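Local coordinates for membrane lipoprotein TpN32 (Treponema pallidum, PDB 1XS5), which binds L-methionine in the cleft between its two lobes and probably serves as the periplasmic receptor of a methionine transporter, at residues L43-M48 / Q68-D73; V60-Q65 / P107-N112; V80-L85 / A195-L200. One frame throughout, in Å; residues are numbered along the deposited sequence.

Contact 1. Residues L43-M48 / Q68-D73; sequences LNEAVM and QEHNGD
Met48 and Asp73 meet where helix 40-49 runs past the turn that follows helix 60-70. CB of Met48 starts out toward that turn, and its CG lies beside the backbone N, anti to the carbonyl carbon (chi1 -78°). A bend at chi2 (-56°) brings SD round to the backbone N-H of Asp73, and a second bend at chi3 turns the methyl CE onto the turn. This N-H points almost straight at the sulfur, 3.4 Å from Asp73 N to Met48 SD, in a weak hydrogen bond. The methyl lies against the same turn: Met48 CE is 3.6 Å from Asp73 N, 4.0 Å from Asp73 CB and 4.1 Å from Gly72 CA. The two helices flank strand 54-59 in the chain, within the lobe of a periplasmic binding protein that holds the six-stranded sheet, and Glu45 and Met48 also touch Phe66 of helix 60-70. Asn71, with positive phi (52°), turns the chain out of the helix and leads through Gly72 into strand 74-82. The carboxylate of Asp73 leaves the contact and forms a salt bridge with Arg204. At His70, near the end of helix 60-70, Glu45 OE2 stands 4.1 Å from His70 ND1, the carboxylate nearly perpendicular to the imidazole.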
loop_
_atom_site.group_PDB
_atom_site.type_symbol
_atom_site.label_atom_id
_atom_site.label_comp_id
_atom_site.label_asym_id
_atom_site.label_seq_id
_atom_site.Cartn_x
_atom_site.Cartn_y
_atom_site.Cartn_z
ATOM N N LEU A 43 4.623 0.838 12.900
ATOM C CA LEU A 43 3.645 1.904 12.726
ATOM C C LEU A 43 2.326 1.575 13.424
ATOM O O LEU A 43 1.685 2.447 13.999
ATOM C CB LEU A 43 3.360 2.116 11.217
ATOM C CG LEU A 43 4.356 3.020 10.464
ATOM C CD1 LEU A 43 4.489 2.638 8.979
ATOM C CD2 LEU A 43 3.831 4.456 10.608
ATOM N N ASN A 44 1.867 0.333 13.280
ATOM C CA ASN A 44 0.605 -0.026 13.922
ATOM C C ASN A 44 0.742 -0.199 15.440
ATOM O O ASN A 44 -0.170 0.158 16.189
ATOM C CB ASN A 44 0.006 -1.291 13.275
ATOM C CG ASN A 44 -0.755 -0.969 11.975
ATOM O OD1 ASN A 44 -1.312 0.105 11.837
ATOM N ND2 ASN A 44 -0.791 -1.925 11.040
ATOM N N GLU A 45 1.871 -0.733 15.890
ATOM C CA GLU A 45 2.070 -0.885 17.319
ATOM C C GLU A 45 2.157 0.503 17.989
ATOM O O GLU A 45 1.739 0.663 19.134
ATOM C CB GLU A 45 3.347 -1.680 17.594
ATOM C CG GLU A 45 3.262 -3.132 17.158
ATOM C CD GLU A 45 4.494 -3.976 17.561
ATOM O OE1 GLU A 45 5.620 -3.425 17.671
ATOM O OE2 GLU A 45 4.335 -5.207 17.752
ATOM N N ALA A 46 2.674 1.518 17.282
ATOM C CA ALA A 46 2.806 2.848 17.903
ATOM C C ALA A 46 1.429 3.459 18.074
ATOM O O ALA A 46 1.179 4.199 19.057
ATOM C CB ALA A 46 3.709 3.791 17.069
ATOM N N VAL A 47 0.536 3.209 17.123
ATOM C CA VAL A 47 -0.832 3.723 17.297
ATOM C C VAL A 47 -1.499 2.927 18.473
ATOM O O VAL A 47 -2.169 3.516 19.331
ATOM C CB VAL A 47 -1.689 3.546 16.003
ATOM C CG1 VAL A 47 -3.206 3.782 16.338
ATOM C CG2 VAL A 47 -1.237 4.549 14.907
ATOM N N MET A 48 -1.303 1.615 18.535
ATOM C CA MET A 48 -1.912 0.839 19.627
ATOM C C MET A 48 -1.410 1.298 21.014
ATOM O O MET A 48 -2.205 1.354 21.954
ATOM C CB MET A 48 -1.663 -0.674 19.475
ATOM C CG MET A 48 -2.563 -1.378 18.436
ATOM S SD MET A 48 -4.372 -1.131 18.748
ATOM C CE MET A 48 -4.541 -1.971 20.386
ATOM N N GLN A 68 -5.746 -9.173 13.704
ATOM C CA GLN A 68 -5.817 -10.588 14.011
ATOM C C GLN A 68 -4.537 -11.160 14.606
ATOM O O GLN A 68 -4.576 -11.924 15.584
ATOM C CB GLN A 68 -6.160 -11.390 12.752
ATOM C CG GLN A 68 -7.610 -11.281 12.342
ATOM C CD GLN A 68 -7.974 -12.250 11.211
ATOM O OE1 GLN A 68 -7.530 -13.401 11.206
ATOM N NE2 GLN A 68 -8.791 -11.789 10.260
ATOM N N GLU A 69 -3.397 -10.806 14.016
ATOM C CA GLU A 69 -2.138 -11.354 14.473
ATOM C C GLU A 69 -1.573 -10.751 15.736
ATOM O O GLU A 69 -0.923 -11.457 16.512
ATOM C CB GLU A 69 -1.087 -11.262 13.362
ATOM C CG GLU A 69 0.319 -11.618 13.852
ATOM C CD GLU A 69 1.304 -11.953 12.735
ATOM O OE1 GLU A 69 1.165 -11.388 11.621
ATOM O OE2 GLU A 69 2.227 -12.777 12.993
ATOM N N HIS A 70 -1.812 -9.454 15.948
ATOM C CA HIS A 70 -1.252 -8.772 17.117
ATOM C C HIS A 70 -2.286 -8.311 18.124
ATOM O O HIS A 70 -2.011 -7.413 18.914
ATOM C CB HIS A 70 -0.423 -7.568 16.665
ATOM C CG HIS A 70 0.727 -7.932 15.789
ATOM N ND1 HIS A 70 1.971 -8.246 16.289
ATOM C CD2 HIS A 70 0.811 -8.083 14.446
ATOM C CE1 HIS A 70 2.776 -8.575 15.293
ATOM N NE2 HIS A 70 2.098 -8.483 14.163
ATOM N N ASN A 71 -3.468 -8.915 18.085
ATOM C CA ASN A 71 -4.533 -8.557 19.022
ATOM C C ASN A 71 -4.764 -7.051 19.013
ATOM O O ASN A 71 -4.894 -6.405 20.058
ATOM C CB ASN A 71 -4.151 -9.032 20.430
ATOM C CG ASN A 71 -3.716 -10.509 20.457
ATOM O OD1 ASN A 71 -2.518 -10.824 20.522
ATOM N ND2 ASN A 71 -4.696 -11.417 20.397
ATOM N N GLY A 72 -4.820 -6.487 17.817
ATOM C CA GLY A 72 -5.028 -5.061 17.714
ATOM C C GLY A 72 -6.486 -4.668 17.669
ATOM O O GLY A 72 -7.369 -5.503 17.425
ATOM N N ASP A 73 -6.717 -3.378 17.891
ATOM C CA ASP A 73 -8.033 -2.753 17.883
ATOM C C ASP A 73 -8.058 -1.489 16.961
ATOM O O ASP A 73 -8.699 -0.473 17.272
ATOM C CB ASP A 73 -8.404 -2.391 19.339
ATOM C CG ASP A 73 -9.875 -2.010 19.500
ATOM O OD1 ASP A 73 -10.711 -2.456 18.669
ATOM O OD2 ASP A 73 -10.195 -1.271 20.469
#

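Contact 2. Residues V60-Q65 / P107-N112; sequences VPHMQQ and PNDSSN. With MET (methionine), chain B.
His62 and Ser111 bring the first turns of two helices together across the ligand cleft of a periplasmic binding protein, helix 60-70 on one lobe and helix 110-122 on the other. The His62 imidazole swings out with CG anti to the backbone N (chi1 -177°), and one face receives the bound methionine: its CE sits over the ring centre, 3.6 Å above the plane. At the ring edge, in plane, Asp109 OD2 approaches His62 CD2 to 3.5 Å, with carboxylate and ring planes 65° apart. His62 ND1 is engaged by Gln58, while Tyr40 and Phe57 add aromatic walls around the ring. Asp109, the N-cap of helix 110-122, uses the syn lone pair of OD2 to accept a 2.7 Å hydrogen bond from Asn112 ND2. That bond lies close to the amide plane and helps set the rotation of Asn112, whose ND2 also comes within 3.5 Å of the ligand SD; His59 and Arg115 hold its OD1. In Ser111, OG lies between the backbone N and the carbonyl carbon (chi1 67°) and rests 3.4 Å from His62 CA. Pro61 CB packs against Ser111 CB. On the next turn Gln65 bends at chi2, and its NE2 bonds to Glu69. Gln65 CG touches Ser110 OG at 3.3 Å, and a water hydrogen-bonded to that hydroxyl at 2.7 Å reaches Gln65 NE2 weakly.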
loop_
_atom_site.group_PDB
_atom_site.type_symbol
_atom_site.label_atom_id
_atom_site.label_comp_id
_atom_site.label_asym_id
_atom_site.label_seq_id
_atom_site.Cartn_x
_atom_site.Cartn_y
_atom_site.Cartn_z
ATOM N N VAL A 60 -7.095 -1.555 4.194
ATOM C CA VAL A 60 -7.824 -2.293 5.211
ATOM C C VAL A 60 -7.436 -3.774 5.427
ATOM O O VAL A 60 -7.387 -4.232 6.575
ATOM C CB VAL A 60 -9.383 -2.135 5.018
ATOM C CG1 VAL A 60 -10.110 -2.989 6.048
ATOM C CG2 VAL A 60 -9.779 -0.664 5.250
ATOM N N PRO A 61 -7.185 -4.548 4.338
ATOM C CA PRO A 61 -6.796 -5.944 4.544
ATOM C C PRO A 61 -5.508 -6.032 5.393
ATOM O O PRO A 61 -5.354 -6.927 6.201
ATOM C CB PRO A 61 -6.582 -6.468 3.110
ATOM C CG PRO A 61 -7.668 -5.765 2.342
ATOM C CD PRO A 61 -7.573 -4.314 2.921
ATOM N N HIS A 62 -4.587 -5.092 5.208
ATOM C CA HIS A 62 -3.355 -5.106 5.991
ATOM C C HIS A 62 -3.651 -4.825 7.476
ATOM O O HIS A 62 -3.123 -5.480 8.344
ATOM C CB HIS A 62 -2.356 -4.087 5.423
ATOM C CG HIS A 62 -1.042 -4.091 6.138
ATOM N ND1 HIS A 62 -0.808 -3.336 7.265
ATOM C CD2 HIS A 62 0.076 -4.817 5.930
ATOM C CE1 HIS A 62 0.408 -3.594 7.716
ATOM N NE2 HIS A 62 0.962 -4.497 6.925
ATOM N N MET A 63 -4.489 -3.838 7.734
ATOM C CA MET A 63 -4.903 -3.448 9.074
ATOM C C MET A 63 -5.605 -4.639 9.752
ATOM O O MET A 63 -5.363 -4.941 10.946
ATOM C CB MET A 63 -5.881 -2.268 8.965
ATOM C CG MET A 63 -6.232 -1.655 10.303
ATOM S SD MET A 63 -7.617 -0.516 10.187
ATOM C CE MET A 63 -9.013 -1.679 9.863
ATOM N N GLN A 64 -6.481 -5.308 8.991
ATOM C CA GLN A 64 -7.188 -6.486 9.521
ATOM C C GLN A 64 -6.225 -7.574 9.879
ATOM O O GLN A 64 -6.347 -8.186 10.943
ATOM C CB GLN A 64 -8.245 -6.990 8.517
ATOM C CG GLN A 64 -9.391 -5.985 8.435
ATOM C CD GLN A 64 -10.399 -6.267 7.332
ATOM O OE1 GLN A 64 -10.074 -6.901 6.317
ATOM N NE2 GLN A 64 -11.634 -5.764 7.510
ATOM N N GLN A 65 -5.246 -7.818 9.012
ATOM C CA GLN A 65 -4.239 -8.818 9.300
ATOM C C GLN A 65 -3.555 -8.444 10.619
ATOM O O GLN A 65 -3.361 -9.303 11.494
ATOM C CB GLN A 65 -3.203 -8.867 8.157
ATOM C CG GLN A 65 -2.256 -10.089 8.117
ATOM C CD GLN A 65 -1.235 -10.143 9.255
ATOM O OE1 GLN A 65 -0.653 -9.114 9.655
ATOM N NE2 GLN A 65 -0.994 -11.357 9.773
ATOM N N PRO A 107 5.540 -9.505 -2.623
ATOM C CA PRO A 107 5.600 -9.107 -1.225
ATOM C C PRO A 107 5.504 -10.312 -0.305
ATOM O O PRO A 107 4.859 -11.301 -0.637
ATOM C CB PRO A 107 4.379 -8.191 -1.068
ATOM C CG PRO A 107 4.258 -7.556 -2.394
ATOM C CD PRO A 107 4.470 -8.760 -3.326
ATOM N N ASN A 108 6.127 -10.216 0.862
ATOM C CA ASN A 108 6.077 -11.340 1.812
ATOM C C ASN A 108 5.163 -11.108 3.016
ATOM O O ASN A 108 5.119 -11.942 3.926
ATOM C CB ASN A 108 7.496 -11.727 2.264
ATOM C CG ASN A 108 8.036 -10.819 3.349
ATOM O OD1 ASN A 108 7.467 -9.765 3.660
ATOM N ND2 ASN A 108 9.163 -11.224 3.932
ATOM N N ASP A 109 4.421 -9.995 3.055
ATOM C CA ASP A 109 3.469 -9.826 4.165
ATOM C C ASP A 109 2.161 -10.364 3.578
ATOM O O ASP A 109 1.766 -10.026 2.455
ATOM C CB ASP A 109 3.351 -8.379 4.639
ATOM C CG ASP A 109 2.888 -7.437 3.543
ATOM O OD1 ASP A 109 3.657 -7.188 2.602
ATOM O OD2 ASP A 109 1.751 -6.943 3.646
ATOM N N SER A 110 1.485 -11.225 4.330
ATOM C CA SER A 110 0.322 -11.955 3.781
ATOM C C SER A 110 -0.784 -11.215 3.035
ATOM O O SER A 110 -1.229 -11.687 1.993
ATOM C CB SER A 110 -0.292 -12.863 4.870
ATOM O OG SER A 110 -0.878 -12.077 5.875
ATOM N N SER A 111 -1.240 -10.067 3.501
ATOM C CA SER A 111 -2.306 -9.427 2.726
ATOM C C SER A 111 -1.810 -8.924 1.339
ATOM O O SER A 111 -2.569 -8.945 0.370
ATOM C CB SER A 111 -2.945 -8.272 3.509
ATOM O OG SER A 111 -2.061 -7.192 3.695
ATOM N N ASN A 112 -0.560 -8.460 1.236
ATOM C CA ASN A 112 -0.061 -8.012 -0.067
ATOM C C ASN A 112 0.457 -9.157 -0.888
ATOM O O ASN A 112 0.532 -9.050 -2.117
ATOM C CB ASN A 112 0.993 -6.912 0.111
ATOM C CG ASN A 112 0.344 -5.645 0.593
ATOM O OD1 ASN A 112 -0.434 -5.048 -0.158
ATOM N ND2 ASN A 112 0.584 -5.261 1.869
HETATM N N MET B . 0.841 1.841 -0.110
HETATM C CA MET B . 0.708 0.339 -0.060
HETATM C C MET B . -0.184 -0.239 -1.181
HETATM O O MET B . 0.222 -1.234 -1.830
HETATM C CB MET B . 0.125 -0.101 1.300
HETATM C CG MET B . 0.247 -1.596 1.512
HETATM S SD MET B . -0.456 -2.190 3.068
HETATM C CE MET B . 0.927 -1.724 4.193
HETATM O OXT MET B . -1.287 0.313 -1.392
HETATM O O HOH W 1 -0.912 -14.118 7.680
#

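Contact 3. Residues V80-L85 / A195-L200; sequences VHVEPL and AYANVL. With MET (methionine), chain B.
The amino nitrogen of the bound methionine is gripped by Glu83 and Asn198: its N donates to Glu83 OE1 at 2.7 Å and to Asn198 OD1 at 2.9 Å. Asn198 also serves the ligand carboxylate, ND2 reaching OXT at 2.9 Å in a nearly straight bond (168°). One amide thus reads both charged ends of the amino acid, and His14 supplies a further partner to its OD1. The carboxylate of Glu83, in contact with the ammonium, probably stabilises its positive charge. A water accepts from Glu83 N and lies near both Tyr196 O and the ligand OXT. His81 backs the pair. Its CG sits between the backbone N and the carbonyl carbon (chi1 74°), and Asn198 CB lies over one ring face, 3.9 Å from the centroid, in a CH-pi contact. His81 NE2 donates to Glu83 OE2, an oxygen whose position is uncertain. Backbone bonds fix this layout: Val80 N to Asn198 O at 2.9 Å, and Asn198 N to His81 O at 2.8 Å. Val82 CG1 packs on Ala197 CB. With Val80 and His81 both facing Asn198, the antiparallel strands form a classic beta bulge, here where strand 74-82 ends and strand 198-203 begins, at the ligand cleft of the periplasmic binding protein fold.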
loop_
_atom_site.group_PDB
_atom_site.type_symbol
_atom_site.label_atom_id
_atom_site.label_comp_id
_atom_site.label_asym_id
_atom_site.label_seq_id
_atom_site.Cartn_x
_atom_site.Cartn_y
_atom_site.Cartn_z
ATOM N N VAL A 80 -8.586 7.152 1.489
ATOM C CA VAL A 80 -7.941 8.343 0.977
ATOM C C VAL A 80 -7.514 8.228 -0.501
ATOM O O VAL A 80 -7.771 9.132 -1.324
ATOM C CB VAL A 80 -6.655 8.662 1.819
ATOM C CG1 VAL A 80 -5.994 9.883 1.290
ATOM C CG2 VAL A 80 -7.028 8.883 3.310
ATOM N N HIS A 81 -6.802 7.158 -0.848
ATOM C CA HIS A 81 -6.344 7.021 -2.214
ATOM C C HIS A 81 -6.105 5.561 -2.571
ATOM O O HIS A 81 -6.122 4.727 -1.683
ATOM C CB HIS A 81 -5.056 7.817 -2.426
ATOM C CG HIS A 81 -3.816 7.207 -1.808
ATOM N ND1 HIS A 81 -3.309 7.611 -0.591
ATOM C CD2 HIS A 81 -2.951 6.273 -2.279
ATOM C CE1 HIS A 81 -2.181 6.955 -0.344
ATOM N NE2 HIS A 81 -1.940 6.138 -1.352
ATOM N N VAL A 82 -5.916 5.292 -3.866
ATOM C CA VAL A 82 -5.651 3.942 -4.386
ATOM C C VAL A 82 -4.288 3.994 -5.087
ATOM O O VAL A 82 -3.967 4.992 -5.719
ATOM C CB VAL A 82 -6.748 3.451 -5.402
ATOM C CG1 VAL A 82 -8.122 3.361 -4.705
ATOM C CG2 VAL A 82 -6.817 4.383 -6.624
ATOM N N GLU A 83 -3.463 2.952 -4.921
ATOM C CA GLU A 83 -2.121 2.886 -5.535
ATOM C C GLU A 83 -2.140 1.526 -6.248
ATOM O O GLU A 83 -1.873 0.500 -5.599
ATOM C CB GLU A 83 -1.076 2.747 -4.429
ATOM C CG GLU A 83 -0.265 3.861 -4.048
ATOM C CD GLU A 83 0.478 3.525 -2.738
ATOM O OE1 GLU A 83 1.216 2.516 -2.675
ATOM O OE2 GLU A 83 0.282 4.270 -1.774
ATOM N N PRO A 84 -2.437 1.489 -7.550
ATOM C CA PRO A 84 -2.464 0.185 -8.219
ATOM C C PRO A 84 -1.175 -0.606 -8.125
ATOM O O PRO A 84 -0.050 -0.080 -8.292
ATOM C CB PRO A 84 -2.819 0.521 -9.680
ATOM C CG PRO A 84 -3.528 1.882 -9.582
ATOM C CD PRO A 84 -2.676 2.583 -8.516
ATOM N N LEU A 85 -1.367 -1.889 -7.824
ATOM C CA LEU A 85 -0.250 -2.850 -7.741
ATOM C C LEU A 85 -0.007 -3.359 -9.168
ATOM O O LEU A 85 -0.976 -3.652 -9.900
ATOM C CB LEU A 85 -0.667 -4.026 -6.879
ATOM C CG LEU A 85 0.392 -5.095 -6.647
ATOM C CD1 LEU A 85 1.482 -4.486 -5.759
ATOM C CD2 LEU A 85 -0.239 -6.271 -5.940
ATOM N N ALA A 195 -10.320 -1.980 -3.786
ATOM C CA ALA A 195 -10.474 -2.732 -2.522
ATOM C C ALA A 195 -9.249 -2.501 -1.576
ATOM O O ALA A 195 -9.308 -2.678 -0.355
ATOM C CB ALA A 195 -10.601 -4.209 -2.817
ATOM N N TYR A 196 -8.138 -2.110 -2.176
ATOM C CA TYR A 196 -6.914 -1.894 -1.433
ATOM C C TYR A 196 -6.599 -0.426 -1.234
ATOM O O TYR A 196 -5.435 -0.039 -1.122
ATOM C CB TYR A 196 -5.790 -2.659 -2.140
ATOM C CG TYR A 196 -5.970 -4.166 -1.985
ATOM C CD1 TYR A 196 -5.551 -4.821 -0.814
ATOM C CD2 TYR A 196 -6.589 -4.935 -2.982
ATOM C CE1 TYR A 196 -5.733 -6.187 -0.648
ATOM C CE2 TYR A 196 -6.785 -6.313 -2.815
ATOM C CZ TYR A 196 -6.347 -6.929 -1.647
ATOM O OH TYR A 196 -6.493 -8.296 -1.481
ATOM N N ALA A 197 -7.654 0.393 -1.179
ATOM C CA ALA A 197 -7.512 1.834 -0.918
ATOM C C ALA A 197 -6.773 2.009 0.426
ATOM O O ALA A 197 -7.014 1.269 1.401
ATOM C CB ALA A 197 -8.913 2.504 -0.833
ATOM N N ASN A 198 -5.867 2.990 0.457
ATOM C CA ASN A 198 -5.076 3.302 1.645
ATOM C C ASN A 198 -5.928 4.184 2.529
ATOM O O ASN A 198 -6.597 5.115 2.058
ATOM C CB ASN A 198 -3.790 4.005 1.238
ATOM C CG ASN A 198 -2.735 3.019 0.691
ATOM O OD1 ASN A 198 -1.537 3.193 0.925
ATOM N ND2 ASN A 198 -3.186 1.973 -0.038
ATOM N N VAL A 199 -5.869 3.913 3.825
ATOM C CA VAL A 199 -6.735 4.585 4.783
ATOM C C VAL A 199 -6.002 5.259 5.937
ATOM O O VAL A 199 -4.852 4.916 6.264
ATOM C CB VAL A 199 -7.685 3.558 5.446
ATOM C CG1 VAL A 199 -8.787 3.112 4.469
ATOM C CG2 VAL A 199 -6.880 2.321 5.863
ATOM N N LEU A 200 -6.703 6.198 6.570
ATOM C CA LEU A 200 -6.170 6.912 7.728
ATOM C C LEU A 200 -6.634 6.002 8.875
ATOM O O LEU A 200 -7.814 5.706 8.981
ATOM C CB LEU A 200 -6.813 8.292 7.819
ATOM C CG LEU A 200 -6.322 9.088 9.032
ATOM C CD1 LEU A 200 -4.767 9.239 8.920
ATOM C CD2 LEU A 200 -7.043 10.466 9.087
HETATM N N MET B . 0.841 1.841 -0.110
HETATM C CA MET B . 0.708 0.339 -0.060
HETATM C C MET B . -0.184 -0.239 -1.181
HETATM O O MET B . 0.222 -1.234 -1.830
HETATM C CB MET B . 0.125 -0.101 1.300
HETATM C CG MET B . 0.247 -1.596 1.512
HETATM S SD MET B . -0.456 -2.190 3.068
HETATM C CE MET B . 0.927 -1.724 4.193
HETATM O OXT MET B . -1.287 0.313 -1.392
HETATM O O HOH W 2 -3.648 0.811 -2.826
#

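Contacts 2 and 3 hold the methionine between them, their centres 13 Å apart: contact 2 receives the thioether end, contact 3 the amino and carboxylate end. They also touch directly, Pro61 CG packing on Tyr196 CE1 at 3.6 Å and Val60 CG2 on Val199 CG1 at 4.0 Å. Arg115 and Asn171 add further hydrogen bonds to the ligand. Contact 1 shares helix 60-70 with contact 2 and meets it where Asn44 ND2 lies 3.9 Å from His62 CE1. It is a surface contact, with the His70 side chain about 12 Å from the methionine, and its nearest atoms stay about 8 Å from contact 3.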